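Local coordinates for cystalysin (Treponema denticola, PDB 1C7N), which is a pyridoxal-5'-phosphate-binding protein of the aminotransferase class I and II family, with two protein chains in its assembly, at residues Y3-K8 / D293-V298; L17-M22 / D40-N45; K297-N302 / G324-W329. All coordinates share one frame; numbering follows the deposited sequence.

The chain enters through an N-terminal loop, residues 3-8, that contact 1 later joins to helix 289-313, closing a very long loop with 284 residues between its segments. Within that span contact 2 closes a short one, bringing the start of helix 17-25 against residues 40-45. Contact 3 begins on the helix where contact 1 ends, the two sharing K297 and V298, and closes a loop of 21 residues at the edge strand 327-331; it follows contact 2 in series. Residues 40-45 bridge the other contacts in space, since F43 packs against V298 and M41 against Y326. Together the contacts tie the N-terminal arm, helix 17-25 and residues 40-45 to helix 289-313 and the three-stranded antiparallel sheet.

Contact 1. Residues Y3-K8 / D293-V298; sequences YDFTTK and DGCIKV
D4 OD1 accepts the backbone N-H groups of T6 and T7, and F5, within the turn so formed, lies at the flank of helix 289-313, where its ring meets G294, C295 and V298. The bond from T6 N to D4 OD1, 2.8 Å long, closes an Asx turn. T7 N completes an Asx motif and is the straighter donor, at 173°, using the syn lone pair. One carboxylate oxygen thus ties two backbone N-H groups of an irregular loop, while F5 makes the contact with the helix.

With chi1 at -61°, CG of F5 stands opposite the carbonyl carbon and the ring extends to the helix backbone. Its CZ comes within 3.4 Å of C295 N. The glycine gives the ring access here: F5 CE1 lies 3.8 Å from G294 C, and G294 O sits over one face, displaced toward the rim. That same oxygen accepts the helical bond from V298 N. At the base of the side chain, F5 CB rests 3.7 Å from V298 CG2. W291, a turn earlier on the helix, also meets the ring. The cysteine side chain adds two atoms: C295 CB lies 3.6 Å from F5 CE2, and C295 SG is 5.3 Å from the ring centroid, an oblique sulfur-aromatic contact 61° off the normal.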
ATOM      1  N   TYR A   3     -27.392  12.693   6.282  1.00 21.69           N
ATOM      2  CA  TYR A   3     -26.221  12.145   6.956  1.00 20.07           C
ATOM      3  C   TYR A   3     -26.498  11.650   8.370  1.00 19.71           C
ATOM      4  O   TYR A   3     -27.403  12.141   9.045  1.00 20.23           O
ATOM      5  CB  TYR A   3     -25.109  13.196   6.959  1.00 20.12           C
ATOM      6  CG  TYR A   3     -24.788  13.701   5.568  1.00 19.57           C
ATOM      7  CD1 TYR A   3     -24.907  15.053   5.249  1.00 19.37           C
ATOM      8  CD2 TYR A   3     -24.410  12.813   4.553  1.00 19.36           C
ATOM      9  CE1 TYR A   3     -24.663  15.511   3.951  1.00 19.82           C
ATOM     10  CE2 TYR A   3     -24.166  13.259   3.259  1.00 18.83           C
ATOM     11  CZ  TYR A   3     -24.297  14.606   2.961  1.00 19.83           C
ATOM     12  OH  TYR A   3     -24.089  15.037   1.671  1.00 18.99           O
ATOM     13  N   ASP A   4     -25.702  10.680   8.815  1.00 18.06           N
ATOM     14  CA  ASP A   4     -25.874  10.093  10.138  1.00 16.63           C
ATOM     15  C   ASP A   4     -24.640  10.212  11.028  1.00 16.38           C
ATOM     16  O   ASP A   4     -23.617   9.577  10.770  1.00 16.19           O
ATOM     17  CB  ASP A   4     -26.255   8.616   9.989  1.00 16.70           C
ATOM     18  CG  ASP A   4     -26.469   7.918  11.325  1.00 16.27           C
ATOM     19  OD1 ASP A   4     -26.129   8.489  12.385  1.00 15.43           O
ATOM     20  OD2 ASP A   4     -26.972   6.780  11.309  1.00 16.53           O
ATOM     21  N   PHE A   5     -24.738  11.029  12.074  1.00 15.34           N
ATOM     22  CA  PHE A   5     -23.637  11.200  13.024  1.00 14.89           C
ATOM     23  C   PHE A   5     -24.174  10.878  14.412  1.00 14.15           C
ATOM     24  O   PHE A   5     -23.579  11.248  15.430  1.00 14.18           O
ATOM     25  CB  PHE A   5     -23.110  12.640  13.013  1.00 14.12           C
ATOM     26  CG  PHE A   5     -22.552  13.080  11.687  1.00 13.74           C
ATOM     27  CD1 PHE A   5     -23.331  13.821  10.798  1.00 13.44           C
ATOM     28  CD2 PHE A   5     -21.245  12.767  11.330  1.00 13.75           C
ATOM     29  CE1 PHE A   5     -22.813  14.242   9.577  1.00 13.14           C
ATOM     30  CE2 PHE A   5     -20.718  13.184  10.108  1.00 14.19           C
ATOM     31  CZ  PHE A   5     -21.506  13.924   9.231  1.00 13.16           C
ATOM     32  N   THR A   6     -25.301  10.173  14.443  1.00 13.65           N
ATOM     33  CA  THR A   6     -25.950   9.829  15.694  1.00 12.97           C
ATOM     34  C   THR A   6     -26.022   8.343  16.042  1.00 12.64           C
ATOM     35  O   THR A   6     -26.076   7.988  17.214  1.00 11.89           O
ATOM     36  CB  THR A   6     -27.375  10.399  15.718  1.00 14.09           C
ATOM     37  OG1 THR A   6     -28.101   9.896  14.591  1.00 15.59           O
ATOM     38  CG2 THR A   6     -27.340  11.922  15.652  1.00 13.83           C
ATOM     39  N   THR A   7     -26.041   7.473  15.040  1.00 12.22           N
ATOM     40  CA  THR A   7     -26.114   6.044  15.313  1.00 12.35           C
ATOM     41  C   THR A   7     -24.862   5.555  16.028  1.00 12.73           C
ATOM     42  O   THR A   7     -23.746   5.786  15.564  1.00 12.43           O
ATOM     43  CB  THR A   7     -26.255   5.215  14.021  1.00 14.01           C
ATOM     44  OG1 THR A   7     -27.485   5.545  13.365  1.00 12.78           O
ATOM     45  CG2 THR A   7     -26.232   3.722  14.349  1.00 14.56           C
ATOM     46  N   LYS A   8     -25.051   4.873  17.152  1.00 13.43           N
ATOM     47  CA  LYS A   8     -23.932   4.328  17.907  1.00 14.84           C
ATOM     48  C   LYS A   8     -23.556   2.993  17.272  1.00 15.85           C
ATOM     49  O   LYS A   8     -24.299   2.016  17.374  1.00 15.90           O
ATOM     50  CB  LYS A   8     -24.331   4.114  19.372  1.00 14.90           C
ATOM     51  CG  LYS A   8     -23.201   3.615  20.258  1.00 15.30           C
ATOM     52  CD  LYS A   8     -23.651   3.429  21.707  1.00 15.86           C
ATOM     53  CE  LYS A   8     -22.482   2.973  22.573  1.00 15.31           C
ATOM     54  NZ  LYS A   8     -22.875   2.700  23.980  1.00 16.48           N
ATOM     55  N   ASP A 293     -19.041  19.118   6.203  1.00 14.10           N
ATOM     56  CA  ASP A 293     -19.555  20.270   6.945  1.00 15.41           C
ATOM     57  C   ASP A 293     -20.301  19.780   8.177  1.00 14.07           C
ATOM     58  O   ASP A 293     -20.134  20.313   9.277  1.00 13.86           O
ATOM     59  CB  ASP A 293     -20.515  21.111   6.089  1.00 17.99           C
ATOM     60  CG  ASP A 293     -19.823  21.794   4.924  1.00 20.57           C
ATOM     61  OD1 ASP A 293     -18.650  22.192   5.071  1.00 20.91           O
ATOM     62  OD2 ASP A 293     -20.467  21.952   3.863  1.00 23.51           O
ATOM     63  N   GLY A 294     -21.134  18.763   7.980  1.00 14.07           N
ATOM     64  CA  GLY A 294     -21.895  18.206   9.083  1.00 12.84           C
ATOM     65  C   GLY A 294     -21.005  17.549  10.122  1.00 12.70           C
ATOM     66  O   GLY A 294     -21.276  17.628  11.326  1.00 12.18           O
ATOM     67  N   CYS A 295     -19.936  16.903   9.663  1.00 11.42           N
ATOM     68  CA  CYS A 295     -19.003  16.235  10.569  1.00 11.85           C
ATOM     69  C   CYS A 295     -18.316  17.257  11.469  1.00 11.84           C
ATOM     70  O   CYS A 295     -18.233  17.076  12.681  1.00 13.44           O
ATOM     71  CB  CYS A 295     -17.950  15.459   9.769  1.00 11.42           C
ATOM     72  SG  CYS A 295     -16.832  14.453  10.783  1.00 11.84           S
ATOM     73  N   ILE A 296     -17.821  18.332  10.864  1.00 12.21           N
ATOM     74  CA  ILE A 296     -17.154  19.391  11.609  1.00 12.71           C
ATOM     75  C   ILE A 296     -18.089  20.000  12.655  1.00 13.34           C
ATOM     76  O   ILE A 296     -17.665  20.337  13.760  1.00 12.25           O
ATOM     77  CB  ILE A 296     -16.637  20.489  10.649  1.00 13.19           C
ATOM     78  CG1 ILE A 296     -15.460  19.942   9.836  1.00 14.10           C
ATOM     79  CG2 ILE A 296     -16.188  21.713  11.432  1.00 14.47           C
ATOM     80  CD1 ILE A 296     -14.989  20.872   8.730  1.00 16.60           C
ATOM     81  N   LYS A 297     -19.365  20.138  12.309  1.00 14.66           N
ATOM     82  CA  LYS A 297     -20.337  20.690  13.246  1.00 14.60           C
ATOM     83  C   LYS A 297     -20.436  19.806  14.485  1.00 14.07           C
ATOM     84  O   LYS A 297     -20.409  20.301  15.610  1.00 12.24           O
ATOM     85  CB  LYS A 297     -21.714  20.819  12.585  1.00 17.39           C
ATOM     86  CG  LYS A 297     -21.800  21.964  11.591  1.00 21.45           C
ATOM     87  CD  LYS A 297     -23.184  22.068  10.966  1.00 24.35           C
ATOM     88  CE  LYS A 297     -23.299  23.324  10.116  1.00 26.27           C
ATOM     89  NZ  LYS A 297     -23.035  24.547  10.931  1.00 26.66           N
ATOM     90  N   VAL A 298     -20.535  18.495  14.281  1.00 12.71           N
ATOM     91  CA  VAL A 298     -20.623  17.565  15.407  1.00 12.31           C
ATOM     92  C   VAL A 298     -19.353  17.602  16.267  1.00 11.78           C
ATOM     93  O   VAL A 298     -19.427  17.563  17.504  1.00 10.34           O
ATOM     94  CB  VAL A 298     -20.864  16.122  14.916  1.00 12.61           C
ATOM     95  CG1 VAL A 298     -20.933  15.176  16.099  1.00 11.50           C
ATOM     96  CG2 VAL A 298     -22.167  16.062  14.113  1.00 13.51           C
TER

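Contact 2. Residues L17-M22 / D40-N45; sequences LKWDLM and DMEFKN
The first turn of helix 17-25 runs beside the irregular backbone of residues 40-45, K18 CA and D40 CA standing 8.2 Å apart, a gap bridged by side chains and one water. K18 spans it with CG opposite its own backbone N and a bend at chi3 of 63° that delivers the ammonium group between two acids. K18 NZ reaches D40 OD2 at 2.7 Å, nearly in line with the C-O bond, and E42 OE2 at 2.8 Å on the anti lone pair. It also bonds to D40 O at 2.9 Å, from above the carbonyl plane. E42 OE2 takes a further bond from W19 NE1, 3.1 Å and almost straight at 168°; the oxygen lies in the indole plane, while the donor stands above the carboxylate plane. R11 forms salt bridges to the same two acid oxygens, so the two cations close by probably favour both acids staying charged. Water 1 accepts from K18 N and donates to D40 OD1, which also receives Y64 N of the second subunit. The result is a buried salt-bridge network at the subunit interface, about 8 Å from pyridoxal-5'-phosphate at the side chain of D40.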
ATOM      1  N   LEU A  17      -8.077  -1.902  14.424  1.00 13.23           N
ATOM      2  CA  LEU A  17      -6.916  -1.892  15.307  1.00 13.77           C
ATOM      3  C   LEU A  17      -7.232  -1.144  16.593  1.00 12.71           C
ATOM      4  O   LEU A  17      -6.756  -1.514  17.670  1.00 10.60           O
ATOM      5  CB  LEU A  17      -5.701  -1.246  14.627  1.00 15.59           C
ATOM      6  CG  LEU A  17      -5.044  -2.021  13.482  1.00 17.94           C
ATOM      7  CD1 LEU A  17      -4.852  -3.484  13.869  1.00 20.02           C
ATOM      8  CD2 LEU A  17      -5.915  -1.931  12.271  1.00 19.72           C
ATOM      9  N   LYS A  18      -8.045  -0.099  16.476  1.00 12.13           N
ATOM     10  CA  LYS A  18      -8.423   0.708  17.630  1.00 12.58           C
ATOM     11  C   LYS A  18      -9.247  -0.082  18.637  1.00 12.49           C
ATOM     12  O   LYS A  18      -8.994  -0.019  19.838  1.00 11.51           O
ATOM     13  CB  LYS A  18      -9.216   1.947  17.196  1.00 13.04           C
ATOM     14  CG  LYS A  18      -9.634   2.831  18.375  1.00 14.28           C
ATOM     15  CD  LYS A  18     -10.263   4.142  17.935  1.00 14.73           C
ATOM     16  CE  LYS A  18     -11.546   3.936  17.163  1.00 16.00           C
ATOM     17  NZ  LYS A  18     -12.096   5.241  16.686  1.00 12.20           N
ATOM     18  N   TRP A  19     -10.244  -0.812  18.149  1.00 12.25           N
ATOM     19  CA  TRP A  19     -11.089  -1.604  19.036  1.00 13.35           C
ATOM     20  C   TRP A  19     -10.363  -2.840  19.572  1.00 12.22           C
ATOM     21  O   TRP A  19     -10.517  -3.195  20.733  1.00 12.50           O
ATOM     22  CB  TRP A  19     -12.383  -2.014  18.319  1.00 13.68           C
ATOM     23  CG  TRP A  19     -13.402  -0.906  18.237  1.00 14.98           C
ATOM     24  CD1 TRP A  19     -13.265   0.292  17.592  1.00 14.87           C
ATOM     25  CD2 TRP A  19     -14.710  -0.891  18.830  1.00 14.46           C
ATOM     26  NE1 TRP A  19     -14.402   1.046  17.747  1.00 15.33           N
ATOM     27  CE2 TRP A  19     -15.306   0.344  18.501  1.00 14.20           C
ATOM     28  CE3 TRP A  19     -15.435  -1.805  19.606  1.00 14.64           C
ATOM     29  CZ2 TRP A  19     -16.597   0.695  18.922  1.00 14.96           C
ATOM     30  CZ3 TRP A  19     -16.721  -1.458  20.025  1.00 15.78           C
ATOM     31  CH2 TRP A  19     -17.287  -0.217  19.681  1.00 14.37           C
ATOM     32  N   ASP A  20      -9.573  -3.504  18.734  1.00 13.67           N
ATOM     33  CA  ASP A  20      -8.851  -4.684  19.204  1.00 13.00           C
ATOM     34  C   ASP A  20      -7.855  -4.256  20.285  1.00 14.35           C
ATOM     35  O   ASP A  20      -7.585  -5.006  21.224  1.00 13.87           O
ATOM     36  CB  ASP A  20      -8.116  -5.374  18.049  1.00 13.70           C
ATOM     37  CG  ASP A  20      -9.071  -5.949  17.007  1.00 13.59           C
ATOM     38  OD1 ASP A  20     -10.276  -6.101  17.309  1.00 11.27           O
ATOM     39  OD2 ASP A  20      -8.610  -6.259  15.888  1.00 15.48           O
ATOM     40  N   LEU A  21      -7.324  -3.045  20.153  1.00 14.11           N
ATOM     41  CA  LEU A  21      -6.372  -2.527  21.127  1.00 16.17           C
ATOM     42  C   LEU A  21      -7.044  -2.351  22.480  1.00 16.23           C
ATOM     43  O   LEU A  21      -6.456  -2.648  23.521  1.00 17.45           O
ATOM     44  CB  LEU A  21      -5.795  -1.183  20.661  1.00 15.95           C
ATOM     45  CG  LEU A  21      -4.884  -0.465  21.668  1.00 17.49           C
ATOM     46  CD1 LEU A  21      -3.748  -1.391  22.071  1.00 17.87           C
ATOM     47  CD2 LEU A  21      -4.336   0.826  21.062  1.00 17.30           C
ATOM     48  N   MET A  22      -8.280  -1.863  22.460  1.00 16.94           N
ATOM     49  CA  MET A  22      -9.040  -1.645  23.683  1.00 17.45           C
ATOM     50  C   MET A  22      -9.262  -2.963  24.414  1.00 18.68           C
ATOM     51  O   MET A  22      -8.982  -3.075  25.608  1.00 18.03           O
ATOM     52  CB  MET A  22     -10.389  -0.994  23.356  1.00 16.95           C
ATOM     53  CG  MET A  22     -11.380  -0.964  24.510  1.00 17.05           C
ATOM     54  SD  MET A  22     -12.940  -0.178  24.048  1.00 14.68           S
ATOM     55  CE  MET A  22     -13.592  -1.343  22.879  1.00 15.21           C
ATOM     56  N   ASP A  40      -9.358   7.523  13.949  1.00 11.57           N
ATOM     57  CA  ASP A  40     -10.222   7.139  12.835  1.00 12.22           C
ATOM     58  C   ASP A  40     -11.605   7.338  13.451  1.00 12.05           C
ATOM     59  O   ASP A  40     -11.748   7.251  14.672  1.00 12.55           O
ATOM     60  CB  ASP A  40      -9.942   5.721  12.268  1.00 11.37           C
ATOM     61  CG  ASP A  40     -10.338   4.577  13.187  1.00 13.74           C
ATOM     62  OD1 ASP A  40     -10.033   3.428  12.793  1.00 13.91           O
ATOM     63  OD2 ASP A  40     -10.939   4.782  14.257  1.00 13.89           O
ATOM     64  N   MET A  41     -12.600   7.656  12.628  1.00 10.71           N
ATOM     65  CA  MET A  41     -13.939   7.974  13.134  1.00 11.22           C
ATOM     66  C   MET A  41     -14.923   6.871  13.498  1.00 11.32           C
ATOM     67  O   MET A  41     -14.934   5.799  12.909  1.00 11.42           O
ATOM     68  CB  MET A  41     -14.643   8.916  12.156  1.00 10.71           C
ATOM     69  CG  MET A  41     -13.871  10.176  11.833  1.00 10.15           C
ATOM     70  SD  MET A  41     -14.821  11.264  10.747  1.00 11.49           S
ATOM     71  CE  MET A  41     -13.518  12.384  10.197  1.00 10.86           C
ATOM     72  N   GLU A  42     -15.772   7.178  14.473  1.00 11.00           N
ATOM     73  CA  GLU A  42     -16.806   6.257  14.920  1.00 11.05           C
ATOM     74  C   GLU A  42     -18.113   6.635  14.220  1.00 10.74           C
ATOM     75  O   GLU A  42     -19.195   6.611  14.811  1.00 12.19           O
ATOM     76  CB  GLU A  42     -16.958   6.334  16.440  1.00 10.66           C
ATOM     77  CG  GLU A  42     -15.819   5.646  17.203  1.00  9.85           C
ATOM     78  CD  GLU A  42     -15.601   4.200  16.759  1.00 11.22           C
ATOM     79  OE1 GLU A  42     -16.583   3.432  16.720  1.00 10.76           O
ATOM     80  OE2 GLU A  42     -14.449   3.827  16.457  1.00 11.87           O
ATOM     81  N   PHE A  43     -17.979   6.996  12.948  1.00 10.65           N
ATOM     82  CA  PHE A  43     -19.099   7.377  12.097  1.00 10.86           C
ATOM     83  C   PHE A  43     -19.025   6.512  10.848  1.00 10.97           C
ATOM     84  O   PHE A  43     -17.936   6.110  10.432  1.00 11.56           O
ATOM     85  CB  PHE A  43     -18.965   8.835  11.636  1.00 11.02           C
ATOM     86  CG  PHE A  43     -19.046   9.854  12.739  1.00 11.07           C
ATOM     87  CD1 PHE A  43     -18.160  10.929  12.765  1.00 11.32           C
ATOM     88  CD2 PHE A  43     -20.040   9.785  13.709  1.00 11.38           C
ATOM     89  CE1 PHE A  43     -18.267  11.925  13.741  1.00 10.80           C
ATOM     90  CE2 PHE A  43     -20.156  10.772  14.684  1.00 11.88           C
ATOM     91  CZ  PHE A  43     -19.270  11.845  14.700  1.00 10.86           C
ATOM     92  N   LYS A  44     -20.165   6.210  10.242  1.00 11.61           N
ATOM     93  CA  LYS A  44     -20.107   5.461   9.000  1.00 11.67           C
ATOM     94  C   LYS A  44     -19.524   6.473   8.006  1.00 11.78           C
ATOM     95  O   LYS A  44     -19.627   7.689   8.208  1.00 10.49           O
ATOM     96  CB  LYS A  44     -21.502   5.007   8.556  1.00 13.89           C
ATOM     97  CG  LYS A  44     -22.008   3.727   9.240  1.00 16.41           C
ATOM     98  CD  LYS A  44     -21.055   2.553   8.988  1.00 19.08           C
ATOM     99  CE  LYS A  44     -21.767   1.194   9.020  1.00 22.02           C
ATOM    100  NZ  LYS A  44     -22.393   0.859  10.332  1.00 23.09           N
ATOM    101  N   ASN A  45     -18.897   5.984   6.947  1.00 11.97           N
ATOM    102  CA  ASN A  45     -18.316   6.876   5.943  1.00 12.48           C
ATOM    103  C   ASN A  45     -19.411   7.638   5.196  1.00 12.66           C
ATOM    104  O   ASN A  45     -20.588   7.297   5.290  1.00 13.36           O
ATOM    105  CB  ASN A  45     -17.465   6.055   4.977  1.00 10.77           C
ATOM    106  CG  ASN A  45     -16.214   5.511   5.640  1.00 10.45           C
ATOM    107  OD1 ASN A  45     -15.233   6.235   5.826  1.00 12.84           O
ATOM    108  ND2 ASN A  45     -16.249   4.243   6.023  1.00  5.39           N
TER
HETATM  109  O   HOH W   1      -9.155   1.076  13.896  1.00  9.59           O

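Contact 3. Residues K297-N302 / G324-W329; sequences KVIDKN and GTYLQW
I299 points its side chain from helix 289-313 at Y326, and following it outward shows how one branched residue can make most of the contact between a helix and the loop that leads into a strand. Its CB is 4.5 Å from Y326 CB and directs both branches to that methylene. The short branch, I299 CG2, lies 3.6 Å from Y326 CB and 3.8 Å from Y326 CA, so it bears on the backbone as well as the side chain. Along the longer branch, I299 CG1 passes Y326 CB at 4.0 Å. The tip, I299 CD1, then settles 3.5 Å from the same atom and stands oblique to the ring. An extended chi2 of 169° brings this methyl up to the methylene. The two side chains cross at a slant. Y326 CG sits between its own backbone N and carbonyl carbon (chi1 54°), and the phenol leads away from the helix toward M41.

The segment that receives I299 is shaped by an ST turn, in which T325 OG1 accepts from L327 N at 3.1 Å. Farther along, backbone N302 O and Q328 OE1 approach only loosely, at 4.4 Å. N302 OD1 bonds with S376, N302 ND2 with A374 O and L372 O, and Q328 NE2 with P320 O and Q303 O. The side chain of Y326 comes to about 7 Å from pyridoxal-5'-phosphate. Helix 289-313 lies against the entry to strand 327-331, an outer strand of the three-stranded antiparallel sheet; strand 367-371 pairs with it, and helix 376-393 touches V298 and N302.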
ATOM      1  N   LYS A 297     -19.365  20.138  12.309  1.00 14.66           N
ATOM      2  CA  LYS A 297     -20.337  20.690  13.246  1.00 14.60           C
ATOM      3  C   LYS A 297     -20.436  19.806  14.485  1.00 14.07           C
ATOM      4  O   LYS A 297     -20.409  20.301  15.610  1.00 12.24           O
ATOM      5  CB  LYS A 297     -21.714  20.819  12.585  1.00 17.39           C
ATOM      6  CG  LYS A 297     -21.800  21.964  11.591  1.00 21.45           C
ATOM      7  CD  LYS A 297     -23.184  22.068  10.966  1.00 24.35           C
ATOM      8  CE  LYS A 297     -23.299  23.324  10.116  1.00 26.27           C
ATOM      9  NZ  LYS A 297     -23.035  24.547  10.931  1.00 26.66           N
ATOM     10  N   VAL A 298     -20.535  18.495  14.281  1.00 12.71           N
ATOM     11  CA  VAL A 298     -20.623  17.565  15.407  1.00 12.31           C
ATOM     12  C   VAL A 298     -19.353  17.602  16.267  1.00 11.78           C
ATOM     13  O   VAL A 298     -19.427  17.563  17.504  1.00 10.34           O
ATOM     14  CB  VAL A 298     -20.864  16.122  14.916  1.00 12.61           C
ATOM     15  CG1 VAL A 298     -20.933  15.176  16.099  1.00 11.50           C
ATOM     16  CG2 VAL A 298     -22.167  16.062  14.113  1.00 13.51           C
ATOM     17  N   ILE A 299     -18.194  17.679  15.614  1.00 10.41           N
ATOM     18  CA  ILE A 299     -16.919  17.729  16.322  1.00  9.62           C
ATOM     19  C   ILE A 299     -16.870  18.982  17.187  1.00 10.79           C
ATOM     20  O   ILE A 299     -16.480  18.927  18.351  1.00 10.88           O
ATOM     21  CB  ILE A 299     -15.737  17.743  15.331  1.00  9.51           C
ATOM     22  CG1 ILE A 299     -15.728  16.433  14.539  1.00  8.93           C
ATOM     23  CG2 ILE A 299     -14.420  17.914  16.083  1.00  9.84           C
ATOM     24  CD1 ILE A 299     -14.782  16.430  13.362  1.00 11.26           C
ATOM     25  N   ASP A 300     -17.275  20.108  16.608  1.00 10.15           N
ATOM     26  CA  ASP A 300     -17.300  21.381  17.326  1.00 11.24           C
ATOM     27  C   ASP A 300     -18.250  21.248  18.528  1.00 11.15           C
ATOM     28  O   ASP A 300     -17.952  21.726  19.634  1.00 10.39           O
ATOM     29  CB  ASP A 300     -17.750  22.492  16.364  1.00 12.62           C
ATOM     30  CG  ASP A 300     -17.797  23.868  17.016  1.00 13.06           C
ATOM     31  OD1 ASP A 300     -16.946  24.177  17.872  1.00 15.39           O
ATOM     32  OD2 ASP A 300     -18.685  24.656  16.645  1.00 15.99           O
ATOM     33  N   LYS A 301     -19.392  20.597  18.321  1.00 10.27           N
ATOM     34  CA  LYS A 301     -20.338  20.394  19.420  1.00 11.37           C
ATOM     35  C   LYS A 301     -19.687  19.556  20.522  1.00 10.55           C
ATOM     36  O   LYS A 301     -19.798  19.875  21.711  1.00  9.86           O
ATOM     37  CB  LYS A 301     -21.613  19.689  18.926  1.00 13.15           C
ATOM     38  CG  LYS A 301     -22.571  20.579  18.130  1.00 16.36           C
ATOM     39  CD  LYS A 301     -23.167  21.682  19.009  1.00 19.01           C
ATOM     40  CE  LYS A 301     -24.285  22.448  18.304  1.00 21.52           C
ATOM     41  NZ  LYS A 301     -23.812  23.163  17.085  1.00 23.57           N
ATOM     42  N   ASN A 302     -18.992  18.497  20.122  1.00  9.90           N
ATOM     43  CA  ASN A 302     -18.335  17.608  21.076  1.00 10.03           C
ATOM     44  C   ASN A 302     -17.200  18.221  21.900  1.00 10.68           C
ATOM     45  O   ASN A 302     -17.087  17.934  23.091  1.00 10.99           O
ATOM     46  CB  ASN A 302     -17.850  16.343  20.361  1.00  9.32           C
ATOM     47  CG  ASN A 302     -19.001  15.444  19.936  1.00  9.52           C
ATOM     48  OD1 ASN A 302     -20.143  15.637  20.359  1.00 10.83           O
ATOM     49  ND2 ASN A 302     -18.705  14.448  19.116  1.00 10.48           N
ATOM     50  N   GLY A 324      -8.031  22.996  15.256  1.00 13.66           N
ATOM     51  CA  GLY A 324      -8.104  22.040  14.162  1.00 14.35           C
ATOM     52  C   GLY A 324      -7.991  20.602  14.631  1.00 13.51           C
ATOM     53  O   GLY A 324      -7.662  20.352  15.789  1.00 14.14           O
ATOM     54  N   THR A 325      -8.226  19.666  13.711  1.00 14.21           N
ATOM     55  CA  THR A 325      -8.226  18.224  13.977  1.00 12.87           C
ATOM     56  C   THR A 325      -9.467  17.957  14.831  1.00 13.04           C
ATOM     57  O   THR A 325     -10.114  18.899  15.298  1.00 13.75           O
ATOM     58  CB  THR A 325      -6.991  17.729  14.805  1.00 13.33           C
ATOM     59  OG1 THR A 325      -7.194  18.036  16.191  1.00 12.30           O
ATOM     60  CG2 THR A 325      -5.688  18.359  14.312  1.00 11.29           C
ATOM     61  N   TYR A 326      -9.812  16.684  15.022  1.00 11.75           N
ATOM     62  CA  TYR A 326     -10.940  16.334  15.880  1.00 10.92           C
ATOM     63  C   TYR A 326     -10.404  15.674  17.153  1.00  9.83           C
ATOM     64  O   TYR A 326     -11.113  14.932  17.829  1.00  9.35           O
ATOM     65  CB  TYR A 326     -11.939  15.401  15.176  1.00 10.26           C
ATOM     66  CG  TYR A 326     -11.389  14.117  14.569  1.00  9.48           C
ATOM     67  CD1 TYR A 326     -11.373  13.942  13.186  1.00 10.07           C
ATOM     68  CD2 TYR A 326     -10.941  13.063  15.369  1.00  7.84           C
ATOM     69  CE1 TYR A 326     -10.932  12.755  12.607  1.00  8.64           C
ATOM     70  CE2 TYR A 326     -10.489  11.862  14.800  1.00  8.04           C
ATOM     71  CZ  TYR A 326     -10.489  11.720  13.413  1.00  9.56           C
ATOM     72  OH  TYR A 326     -10.037  10.561  12.827  1.00  8.35           O
ATOM     73  N   LEU A 327      -9.149  15.982  17.475  1.00  9.77           N
ATOM     74  CA  LEU A 327      -8.464  15.434  18.647  1.00  9.70           C
ATOM     75  C   LEU A 327      -8.233  16.529  19.702  1.00 10.06           C
ATOM     76  O   LEU A 327      -7.423  17.434  19.505  1.00 11.23           O
ATOM     77  CB  LEU A 327      -7.134  14.823  18.199  1.00  9.38           C
ATOM     78  CG  LEU A 327      -7.262  13.800  17.056  1.00 10.42           C
ATOM     79  CD1 LEU A 327      -5.899  13.486  16.454  1.00 11.34           C
ATOM     80  CD2 LEU A 327      -7.904  12.530  17.595  1.00 11.36           C
ATOM     81  N   GLN A 328      -8.943  16.434  20.823  1.00 10.31           N
ATOM     82  CA  GLN A 328      -8.856  17.433  21.888  1.00 11.04           C
ATOM     83  C   GLN A 328      -7.827  17.078  22.962  1.00 10.68           C
ATOM     84  O   GLN A 328      -7.693  15.921  23.350  1.00 11.95           O
ATOM     85  CB  GLN A 328     -10.253  17.630  22.498  1.00 10.75           C
ATOM     86  CG  GLN A 328     -10.391  18.773  23.497  1.00 11.17           C
ATOM     87  CD  GLN A 328     -11.853  19.097  23.776  1.00 12.15           C
ATOM     88  OE1 GLN A 328     -12.724  18.249  23.602  1.00 11.46           O
ATOM     89  NE2 GLN A 328     -12.125  20.325  24.224  1.00 13.17           N
ATOM     90  N   TRP A 329      -7.113  18.092  23.436  1.00 10.98           N
ATOM     91  CA  TRP A 329      -6.041  17.928  24.422  1.00 11.92           C
ATOM     92  C   TRP A 329      -6.546  18.297  25.813  1.00 11.97           C
ATOM     93  O   TRP A 329      -6.764  19.471  26.103  1.00 12.33           O
ATOM     94  CB  TRP A 329      -4.874  18.837  24.014  1.00 12.22           C
ATOM     95  CG  TRP A 329      -3.501  18.503  24.563  1.00 14.48           C
ATOM     96  CD1 TRP A 329      -2.629  19.381  25.143  1.00 13.94           C
ATOM     97  CD2 TRP A 329      -2.792  17.253  24.451  1.00 14.87           C
ATOM     98  NE1 TRP A 329      -1.423  18.766  25.389  1.00 14.58           N
ATOM     99  CE2 TRP A 329      -1.494  17.464  24.977  1.00 15.51           C
ATOM    100  CE3 TRP A 329      -3.124  15.986  23.955  1.00 14.99           C
ATOM    101  CZ2 TRP A 329      -0.528  16.449  25.018  1.00 14.69           C
ATOM    102  CZ3 TRP A 329      -2.164  14.980  23.997  1.00 15.53           C
ATOM    103  CH2 TRP A 329      -0.880  15.219  24.525  1.00 16.60           C
TER